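Putative glutathione-regulated potassium-efflux system protein KefB (Vibrio parahaemolyticus RIMD 2210633, PDB 3C85) is probably a monovalent cation:proton antiporter of the CPA2 family, seen here through its TrkA-N (RCK) domain, a Rossmann-type module that binds AMP. Local coordinates at residues Gln41-Met47 against Ile65-Glu70; Tyr62-Ser66 against Glu82-Val86; Pro94-Glu98 against Gln125-Arg129. The contacts are given in a common frame with arbitrary orientation. Numbering follows the deposited sequence.

Contact 1: Gln41-Met47 against Ile65-Glu70; sequences QVLILGM and ISLGIE
Strands 42-45 and 66-70 run parallel, their axes 4.7 Å apart at closest and inclined at 21°. Val42 pairs with Ser66, Leu43 with Leu67, Ile44 with Gly68 and Leu45 with Ile69, at CA-CA distances of 4.6 to 5.0 Å. Ile65 O accepts from Gln41 N (2.8 Å) and Val42 N (3.0 Å); the ladder continues through Leu67 N to Val42 O (2.9 Å), Ile44 N to Leu67 O (2.8 Å), Ile69 N to Ile44 O (2.9 Å) and Gly46 N to Ile69 O (2.7 Å). These are the two strands of the first beta-alpha-beta unit of the Rossmann-type fold, joined by helix 49-62. On one face, Leu43 (t, p) brings CD1 to 3.8 Å from CG1 of Ile69 (m, m), and Leu45 (m, t) sets CD2 3.6 Å from the same CG1; Trp97 covers both leucines. The face toward helix 49-62 carries Val42, Ile44 (m, t) and Ser66 (m), whose OG lies 3.6 Å from Val42 CB. Ile65 (p, t) places CD1 3.8 Å from Val42 CG2. Selenomethionine Met47, m at all three chi angles, lays CG 3.8 Å from Gly68 CA, where a CB would clash. Gly46, at phi 111°, turns the chain into the probable glycine-rich loop. Glu70, an AMP-binding residue, adopts t, p with chi3 56°, so that OE1 accepts from Met47 N at 2.7 Å while OE2 salt-bridges Arg72.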
loop_
_atom_site.group_PDB
_atom_site.type_symbol
_atom_site.label_atom_id
_atom_site.label_comp_id
_atom_site.label_asym_id
_atom_site.label_seq_id
_atom_site.Cartn_x
_atom_site.Cartn_y
_atom_site.Cartn_z
ATOM N N GLN A 41 -3.331 20.562 -9.875
ATOM C CA GLN A 41 -4.702 20.138 -9.685
ATOM C C GLN A 41 -4.815 19.224 -8.465
ATOM O O GLN A 41 -5.920 18.995 -7.957
ATOM C CB GLN A 41 -5.175 19.408 -10.916
ATOM C CG GLN A 41 -5.307 20.313 -12.150
ATOM C CD GLN A 41 -5.782 19.560 -13.356
ATOM O OE1 GLN A 41 -4.991 19.173 -14.233
ATOM N NE2 GLN A 41 -7.067 19.360 -13.432
ATOM N N VAL A 42 -3.671 18.703 -7.995
ATOM C CA VAL A 42 -3.619 17.807 -6.821
ATOM C C VAL A 42 -2.617 18.420 -5.850
ATOM O O VAL A 42 -1.535 18.795 -6.268
ATOM C CB VAL A 42 -3.164 16.349 -7.192
ATOM C CG1 VAL A 42 -3.179 15.434 -5.957
ATOM C CG2 VAL A 42 -4.076 15.749 -8.275
ATOM N N LEU A 43 -3.002 18.567 -4.586
ATOM C CA LEU A 43 -2.073 18.942 -3.533
ATOM C C LEU A 43 -1.804 17.671 -2.735
ATOM O O LEU A 43 -2.758 17.018 -2.289
ATOM C CB LEU A 43 -2.720 19.972 -2.636
ATOM C CG LEU A 43 -1.961 20.893 -1.727
ATOM C CD1 LEU A 43 -0.783 21.617 -2.419
ATOM C CD2 LEU A 43 -3.006 21.934 -1.291
ATOM N N ILE A 44 -0.539 17.281 -2.590
ATOM C CA ILE A 44 -0.223 16.055 -1.808
ATOM C C ILE A 44 0.460 16.488 -0.514
ATOM O O ILE A 44 1.545 17.003 -0.516
ATOM C CB ILE A 44 0.651 15.065 -2.591
ATOM C CG1 ILE A 44 -0.065 14.715 -3.923
ATOM C CG2 ILE A 44 0.951 13.802 -1.739
ATOM C CD1 ILE A 44 0.745 13.796 -4.799
ATOM N N LEU A 45 -0.212 16.334 0.601
ATOM C CA LEU A 45 0.357 16.829 1.842
ATOM C C LEU A 45 1.150 15.692 2.498
ATOM O O LEU A 45 0.553 14.755 3.063
ATOM C CB LEU A 45 -0.774 17.293 2.754
ATOM C CG LEU A 45 -1.665 18.426 2.179
ATOM C CD1 LEU A 45 -2.766 18.771 3.183
ATOM C CD2 LEU A 45 -0.799 19.651 1.903
ATOM N N GLY A 46 2.476 15.772 2.450
ATOM C CA GLY A 46 3.315 14.720 3.061
ATOM C C GLY A 46 3.928 14.053 1.864
ATOM O O GLY A 46 3.195 13.527 1.029
HETATM N N MSE A 47 5.258 14.099 1.757
HETATM C CA MSE A 47 5.957 13.417 0.661
HETATM C C MSE A 47 6.987 12.423 1.188
HETATM O O MSE A 47 8.137 12.360 0.699
HETATM C CB MSE A 47 6.605 14.443 -0.309
HETATM C CG MSE A 47 5.610 15.197 -1.096
HETATM SE SE MSE A 47 4.667 14.165 -2.442
HETATM C CE MSE A 47 6.192 13.675 -3.574
ATOM N N ILE A 65 0.684 17.087 -12.615
ATOM C CA ILE A 65 -0.541 17.715 -12.109
ATOM C C ILE A 65 -0.524 17.948 -10.610
ATOM O O ILE A 65 -1.510 18.498 -10.050
ATOM C CB ILE A 65 -1.770 16.864 -12.442
ATOM C CG1 ILE A 65 -1.646 15.443 -11.870
ATOM C CG2 ILE A 65 -1.960 16.813 -13.943
ATOM C CD1 ILE A 65 -3.023 14.710 -11.738
ATOM N N SER A 66 0.570 17.524 -9.964
ATOM C CA SER A 66 0.617 17.551 -8.498
ATOM C C SER A 66 1.630 18.523 -7.920
ATOM O O SER A 66 2.656 18.784 -8.541
ATOM C CB SER A 66 0.933 16.155 -7.928
ATOM O OG SER A 66 0.009 15.158 -8.345
ATOM N N LEU A 67 1.335 19.000 -6.704
ATOM C CA LEU A 67 2.259 19.782 -5.879
ATOM C C LEU A 67 2.351 19.095 -4.506
ATOM O O LEU A 67 1.351 18.940 -3.821
ATOM C CB LEU A 67 1.746 21.217 -5.709
ATOM C CG LEU A 67 2.585 22.082 -4.759
ATOM C CD1 LEU A 67 4.039 22.277 -5.293
ATOM C CD2 LEU A 67 1.894 23.470 -4.529
ATOM N N GLY A 68 3.561 18.688 -4.118
ATOM C CA GLY A 68 3.787 18.025 -2.838
ATOM C C GLY A 68 4.193 19.072 -1.828
ATOM O O GLY A 68 4.880 20.021 -2.173
ATOM N N ILE A 69 3.711 18.915 -0.595
ATOM C CA ILE A 69 4.080 19.763 0.539
ATOM C C ILE A 69 4.758 18.842 1.552
ATOM O O ILE A 69 4.211 17.782 1.901
ATOM C CB ILE A 69 2.820 20.444 1.191
ATOM C CG1 ILE A 69 1.945 21.141 0.124
ATOM C CG2 ILE A 69 3.229 21.309 2.416
ATOM C CD1 ILE A 69 2.631 22.167 -0.756
ATOM N N GLU A 70 5.954 19.222 2.002
ATOM C CA GLU A 70 6.794 18.351 2.821
ATOM C C GLU A 70 7.506 19.148 3.938
ATOM O O GLU A 70 8.149 20.166 3.668
ATOM C CB GLU A 70 7.797 17.660 1.882
ATOM C CG GLU A 70 8.878 16.807 2.575
ATOM C CD GLU A 70 8.309 15.823 3.557
ATOM O OE1 GLU A 70 7.447 15.020 3.139
ATOM O OE2 GLU A 70 8.706 15.855 4.750
#

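Contact 2: Tyr62-Ser66 against Glu82-Val86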
loop_
_atom_site.group_PDB
_atom_site.type_symbol
_atom_site.label_atom_id
_atom_site.label_comp_id
_atom_site.label_asym_id
_atom_site.label_seq_id
_atom_site.Cartn_x
_atom_site.Cartn_y
_atom_site.Cartn_z
ATOM N N TYR A 62 -1.472 10.928 -15.474
ATOM C CA TYR A 62 -1.957 12.272 -15.804
ATOM C C TYR A 62 -0.897 13.338 -16.112
ATOM O O TYR A 62 -1.251 14.460 -16.447
ATOM C CB TYR A 62 -2.822 12.780 -14.653
ATOM C CG TYR A 62 -4.006 11.906 -14.354
ATOM C CD1 TYR A 62 -5.125 11.898 -15.195
ATOM C CD2 TYR A 62 -4.016 11.083 -13.228
ATOM C CE1 TYR A 62 -6.227 11.103 -14.912
ATOM C CE2 TYR A 62 -5.110 10.268 -12.945
ATOM C CZ TYR A 62 -6.216 10.289 -13.792
ATOM O OH TYR A 62 -7.313 9.487 -13.519
ATOM N N GLY A 63 0.383 13.022 -15.968
ATOM C CA GLY A 63 1.429 14.019 -16.185
ATOM C C GLY A 63 1.621 14.892 -14.954
ATOM O O GLY A 63 1.225 14.521 -13.853
ATOM N N LYS A 64 2.188 16.066 -15.141
ATOM C CA LYS A 64 2.673 16.888 -14.037
ATOM C C LYS A 64 1.547 17.742 -13.376
ATOM O O LYS A 64 1.496 18.971 -13.524
ATOM C CB LYS A 64 3.799 17.770 -14.594
ATOM C CG LYS A 64 4.467 18.766 -13.653
ATOM C CD LYS A 64 5.700 18.157 -12.989
ATOM C CE LYS A 64 6.811 19.170 -12.949
ATOM N NZ LYS A 64 8.033 18.719 -12.262
ATOM N N ILE A 65 0.684 17.087 -12.615
ATOM C CA ILE A 65 -0.541 17.715 -12.109
ATOM C C ILE A 65 -0.524 17.948 -10.610
ATOM O O ILE A 65 -1.510 18.498 -10.050
ATOM C CB ILE A 65 -1.770 16.864 -12.442
ATOM C CG1 ILE A 65 -1.646 15.443 -11.870
ATOM C CG2 ILE A 65 -1.960 16.813 -13.943
ATOM C CD1 ILE A 65 -3.023 14.710 -11.738
ATOM N N SER A 66 0.570 17.524 -9.964
ATOM C CA SER A 66 0.617 17.551 -8.498
ATOM C C SER A 66 1.630 18.523 -7.920
ATOM O O SER A 66 2.656 18.784 -8.541
ATOM C CB SER A 66 0.933 16.155 -7.928
ATOM O OG SER A 66 0.009 15.158 -8.345
ATOM N N GLU A 82 15.146 15.453 -8.007
ATOM C CA GLU A 82 14.588 14.330 -8.756
ATOM C C GLU A 82 13.468 14.755 -9.746
ATOM O O GLU A 82 12.874 13.911 -10.396
ATOM C CB GLU A 82 14.118 13.205 -7.804
ATOM C CG GLU A 82 15.265 12.479 -7.084
ATOM C CD GLU A 82 14.839 11.592 -5.884
ATOM O OE1 GLU A 82 13.651 11.256 -5.693
ATOM O OE2 GLU A 82 15.720 11.220 -5.106
ATOM N N GLY A 83 13.197 16.049 -9.872
ATOM C CA GLY A 83 12.230 16.539 -10.865
ATOM C C GLY A 83 10.801 16.710 -10.352
ATOM O O GLY A 83 9.915 17.137 -11.109
ATOM N N ARG A 84 10.564 16.402 -9.072
ATOM C CA ARG A 84 9.221 16.505 -8.491
ATOM C C ARG A 84 8.918 17.942 -7.994
ATOM O O ARG A 84 9.814 18.625 -7.503
ATOM C CB ARG A 84 9.059 15.516 -7.345
ATOM C CG ARG A 84 9.132 14.048 -7.741
ATOM C CD ARG A 84 8.647 13.168 -6.580
ATOM N NE ARG A 84 8.906 11.775 -6.899
ATOM C CZ ARG A 84 10.036 11.143 -6.607
ATOM N NH1 ARG A 84 11.001 11.768 -5.950
ATOM N NH2 ARG A 84 10.202 9.877 -6.974
ATOM N N ASN A 85 7.677 18.411 -8.176
ATOM C CA ASN A 85 7.292 19.737 -7.653
ATOM C C ASN A 85 6.922 19.577 -6.204
ATOM O O ASN A 85 5.792 19.182 -5.880
ATOM C CB ASN A 85 6.143 20.394 -8.431
ATOM C CG ASN A 85 6.560 20.861 -9.821
ATOM O OD1 ASN A 85 7.714 20.710 -10.223
ATOM N ND2 ASN A 85 5.611 21.408 -10.566
ATOM N N VAL A 86 7.885 19.855 -5.334
ATOM C CA VAL A 86 7.678 19.709 -3.904
ATOM C C VAL A 86 8.220 20.954 -3.204
ATOM O O VAL A 86 9.324 21.402 -3.496
ATOM C CB VAL A 86 8.354 18.418 -3.340
ATOM C CG1 VAL A 86 8.194 18.346 -1.800
ATOM C CG2 VAL A 86 7.704 17.195 -3.970
HETATM O O HOH W 1 3.000 21.439 -9.372
#
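Two helix-to-strand turns of the Rossmann-type fold meet at the surface, where strands 66-70 and 86-88 begin: Tyr62-Ser66 leads from helix 49-62 into strand 66-70, and Glu82-Val86 leads from helix 73-81 into strand 86-88. Gly63 and Gly83 leave their helices with positive phi, Gly83 in a Schellman motif. Lys64, at the centre of an inverse gamma turn, stretches across to donate from NZ to Asn85 OD1 at 2.9 Å; the same NZ lies 2.7 Å from Gly83 O. The other end of the Asn85 amide works through water: ND2 donates to a water at 2.9 Å, which in turn donates to Ser66 O at 2.8 Å. Asn85 CB is 3.8 Å from Ser66 O. Within the second turn, Arg84 NH1 forms a salt bridge with Glu82 OE1 (2.7 Å), and Arg84 NE pairs with Asp56 of helix 49-62. With 171 Å² buried and no apolar pair between the turns, the contact depends on directional polar links, with the Asn85 amide accepting from the lysine and donating to a bound water.

Contact 3: Pro94-Glu98 against Gln125-Arg129; sequences PDFWE and QLQRR
Pro94-Glu98 is a short helix opened by a proline (phi/psi -52/-32°), and Gln125-Arg129 is the C-terminal end of helix 116-128, running out at Arg129 (-95/9°). Their closest CA atoms are those of Pro94 and Gln125, 6.5 Å apart, and 339 Å² is buried between the segments. Trp97 and Gln125 both point their CA-to-CB bonds at the opposing segment. Trp97, with chi1 -72° and chi2 97°, presents a face of its indole to Gln125, whose CB makes a CH-pi contact 3.6 Å from the centroid of the five-membered ring, 24° off the normal. The closest atoms of that pair are Trp97 CD1 and Gln125 CB, at 3.4 Å. Farther along the ring, Trp97 CZ3 meets CD1 of Leu126 (t, p) at 4.0 Å. Gln125 (m, m) extends toward Pro94, OE1 lying 3.3 Å from Pro94 CA. Arg129, chi1 -89° and chi2 84°, reaches over the short helix with an extended end (chi3 and chi4 near 180°): a face of its guanidinium covers Trp97 CB, with NH1 at 3.5 Å, while NH2 lies 3.0 Å from Pro94 O and 3.7 Å from Glu98 CG. The Glu98 carboxylate stays beyond salt-bridge range, OE2 being 4.4 Å from Arg129 NH2. Trp97 NE1 turns to Ala91 O, tying the indole to a residue of the AMP site. Here two helices of a Rossmann-type fold meet through tryptophan, which also packs on Leu43 and Leu45 of strand 42-45, beside the nucleotide site.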
loop_
_atom_site.group_PDB
_atom_site.type_symbol
_atom_site.label_atom_id
_atom_site.label_comp_id
_atom_site.label_asym_id
_atom_site.label_seq_id
_atom_site.Cartn_x
_atom_site.Cartn_y
_atom_site.Cartn_z
ATOM N N PRO A 94 -1.488 26.992 10.560
ATOM C CA PRO A 94 -2.315 28.030 9.939
ATOM C C PRO A 94 -1.536 29.079 9.170
ATOM O O PRO A 94 -2.066 29.628 8.201
ATOM C CB PRO A 94 -3.019 28.728 11.134
ATOM C CG PRO A 94 -2.452 28.159 12.357
ATOM C CD PRO A 94 -1.841 26.814 11.985
ATOM N N ASP A 95 -0.314 29.381 9.616
ATOM C CA ASP A 95 0.551 30.368 8.962
ATOM C C ASP A 95 1.054 29.868 7.598
ATOM O O ASP A 95 1.277 30.666 6.690
ATOM C CB ASP A 95 1.764 30.700 9.840
ATOM C CG ASP A 95 1.415 31.563 11.035
ATOM O OD1 ASP A 95 0.238 31.976 11.188
ATOM O OD2 ASP A 95 2.350 31.838 11.833
ATOM N N PHE A 96 1.247 28.563 7.463
ATOM C CA PHE A 96 1.551 27.968 6.159
ATOM C C PHE A 96 0.385 28.219 5.217
ATOM O O PHE A 96 0.577 28.718 4.128
ATOM C CB PHE A 96 1.805 26.468 6.252
ATOM C CG PHE A 96 1.882 25.796 4.913
ATOM C CD1 PHE A 96 3.018 25.931 4.132
ATOM C CD2 PHE A 96 0.801 25.071 4.410
ATOM C CE1 PHE A 96 3.112 25.307 2.880
ATOM C CE2 PHE A 96 0.884 24.459 3.157
ATOM C CZ PHE A 96 2.049 24.601 2.382
ATOM N N TRP A 97 -0.828 27.890 5.658
ATOM C CA TRP A 97 -2.014 28.037 4.827
ATOM C C TRP A 97 -2.332 29.483 4.442
ATOM O O TRP A 97 -2.937 29.739 3.386
ATOM C CB TRP A 97 -3.194 27.343 5.495
ATOM C CG TRP A 97 -3.049 25.841 5.418
ATOM C CD1 TRP A 97 -2.556 25.002 6.373
ATOM C CD2 TRP A 97 -3.343 25.030 4.276
ATOM N NE1 TRP A 97 -2.561 23.685 5.905
ATOM C CE2 TRP A 97 -3.024 23.684 4.616
ATOM C CE3 TRP A 97 -3.846 25.308 2.995
ATOM C CZ2 TRP A 97 -3.200 22.619 3.728
ATOM C CZ3 TRP A 97 -4.019 24.246 2.107
ATOM C CH2 TRP A 97 -3.695 22.919 2.482
ATOM N N GLU A 98 -1.878 30.406 5.257
ATOM C CA GLU A 98 -2.109 31.811 4.999
ATOM C C GLU A 98 -1.267 32.288 3.828
ATOM O O GLU A 98 -1.598 33.251 3.205
ATOM C CB GLU A 98 -1.852 32.648 6.247
ATOM C CG GLU A 98 -3.101 32.962 7.043
ATOM C CD GLU A 98 -3.876 34.108 6.451
ATOM O OE1 GLU A 98 -3.303 35.191 6.325
ATOM O OE2 GLU A 98 -5.052 33.929 6.090
ATOM N N GLN A 125 -7.510 22.777 8.483
ATOM C CA GLN A 125 -6.982 24.007 7.902
ATOM C C GLN A 125 -7.628 24.248 6.545
ATOM O O GLN A 125 -8.015 25.371 6.220
ATOM C CB GLN A 125 -5.453 23.953 7.790
ATOM C CG GLN A 125 -4.725 24.053 9.107
ATOM C CD GLN A 125 -5.144 25.276 9.910
ATOM O OE1 GLN A 125 -5.184 26.391 9.396
ATOM N NE2 GLN A 125 -5.443 25.069 11.185
ATOM N N LEU A 126 -7.773 23.174 5.779
ATOM C CA LEU A 126 -8.369 23.223 4.451
ATOM C C LEU A 126 -9.843 23.601 4.519
ATOM O O LEU A 126 -10.357 24.291 3.636
ATOM C CB LEU A 126 -8.209 21.848 3.818
ATOM C CG LEU A 126 -8.420 21.554 2.339
ATOM C CD1 LEU A 126 -7.573 22.449 1.445
ATOM C CD2 LEU A 126 -8.058 20.092 2.117
ATOM N N GLN A 127 -10.520 23.133 5.565
ATOM C CA GLN A 127 -11.934 23.446 5.793
ATOM C C GLN A 127 -12.172 24.889 6.211
ATOM O O GLN A 127 -13.172 25.521 5.818
ATOM C CB GLN A 127 -12.525 22.512 6.826
ATOM C CG GLN A 127 -12.702 21.143 6.269
ATOM C CD GLN A 127 -13.011 20.121 7.319
ATOM O OE1 GLN A 127 -13.560 19.081 7.004
ATOM N NE2 GLN A 127 -12.643 20.398 8.574
ATOM N N ARG A 128 -11.258 25.443 6.987
ATOM C CA ARG A 128 -11.488 26.813 7.373
ATOM C C ARG A 128 -11.059 27.863 6.337
ATOM O O ARG A 128 -11.365 29.052 6.490
ATOM C CB ARG A 128 -11.055 27.087 8.810
ATOM C CG ARG A 128 -9.623 27.078 9.089
ATOM C CD ARG A 128 -9.450 27.120 10.598
ATOM N NE ARG A 128 -8.316 27.963 10.964
ATOM C CZ ARG A 128 -8.413 29.237 11.326
ATOM N NH1 ARG A 128 -9.603 29.829 11.397
ATOM N NH2 ARG A 128 -7.313 29.922 11.634
ATOM N N ARG A 129 -10.394 27.411 5.272
ATOM C CA ARG A 129 -10.186 28.233 4.073
ATOM C C ARG A 129 -11.245 27.958 3.006
ATOM O O ARG A 129 -11.100 28.415 1.883
ATOM C CB ARG A 129 -8.793 27.998 3.472
ATOM C CG ARG A 129 -7.702 28.906 4.037
ATOM C CD ARG A 129 -7.134 28.347 5.317
ATOM N NE ARG A 129 -6.362 29.325 6.088
ATOM C CZ ARG A 129 -5.747 29.013 7.230
ATOM N NH1 ARG A 129 -5.829 27.762 7.690
ATOM N NH2 ARG A 129 -5.046 29.926 7.897
#

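From the N terminus, contact 1 closes the first beta-alpha-beta unit, with helix 49-62 as the connection between its strands. Contact 2 overlaps it in sequence: its first segment, 62-66, shares Ile65 and Ser66 with contact 1, and its loop runs through strand 66-70 and helix 73-81 to the start of edge strand 86-88. The two also meet in space, Gly68 N lying 2.9 Å from Asn85 O in a probable hydrogen bond. Contact 3 follows in series, joining helix 94-98 to the end of helix 116-128 and closing a loop that includes strand 108-111. It touches contact 1 through Phe96 on Ile69 and Trp97 on Leu43 and Leu45, but not contact 2, about 23 Å away between centres.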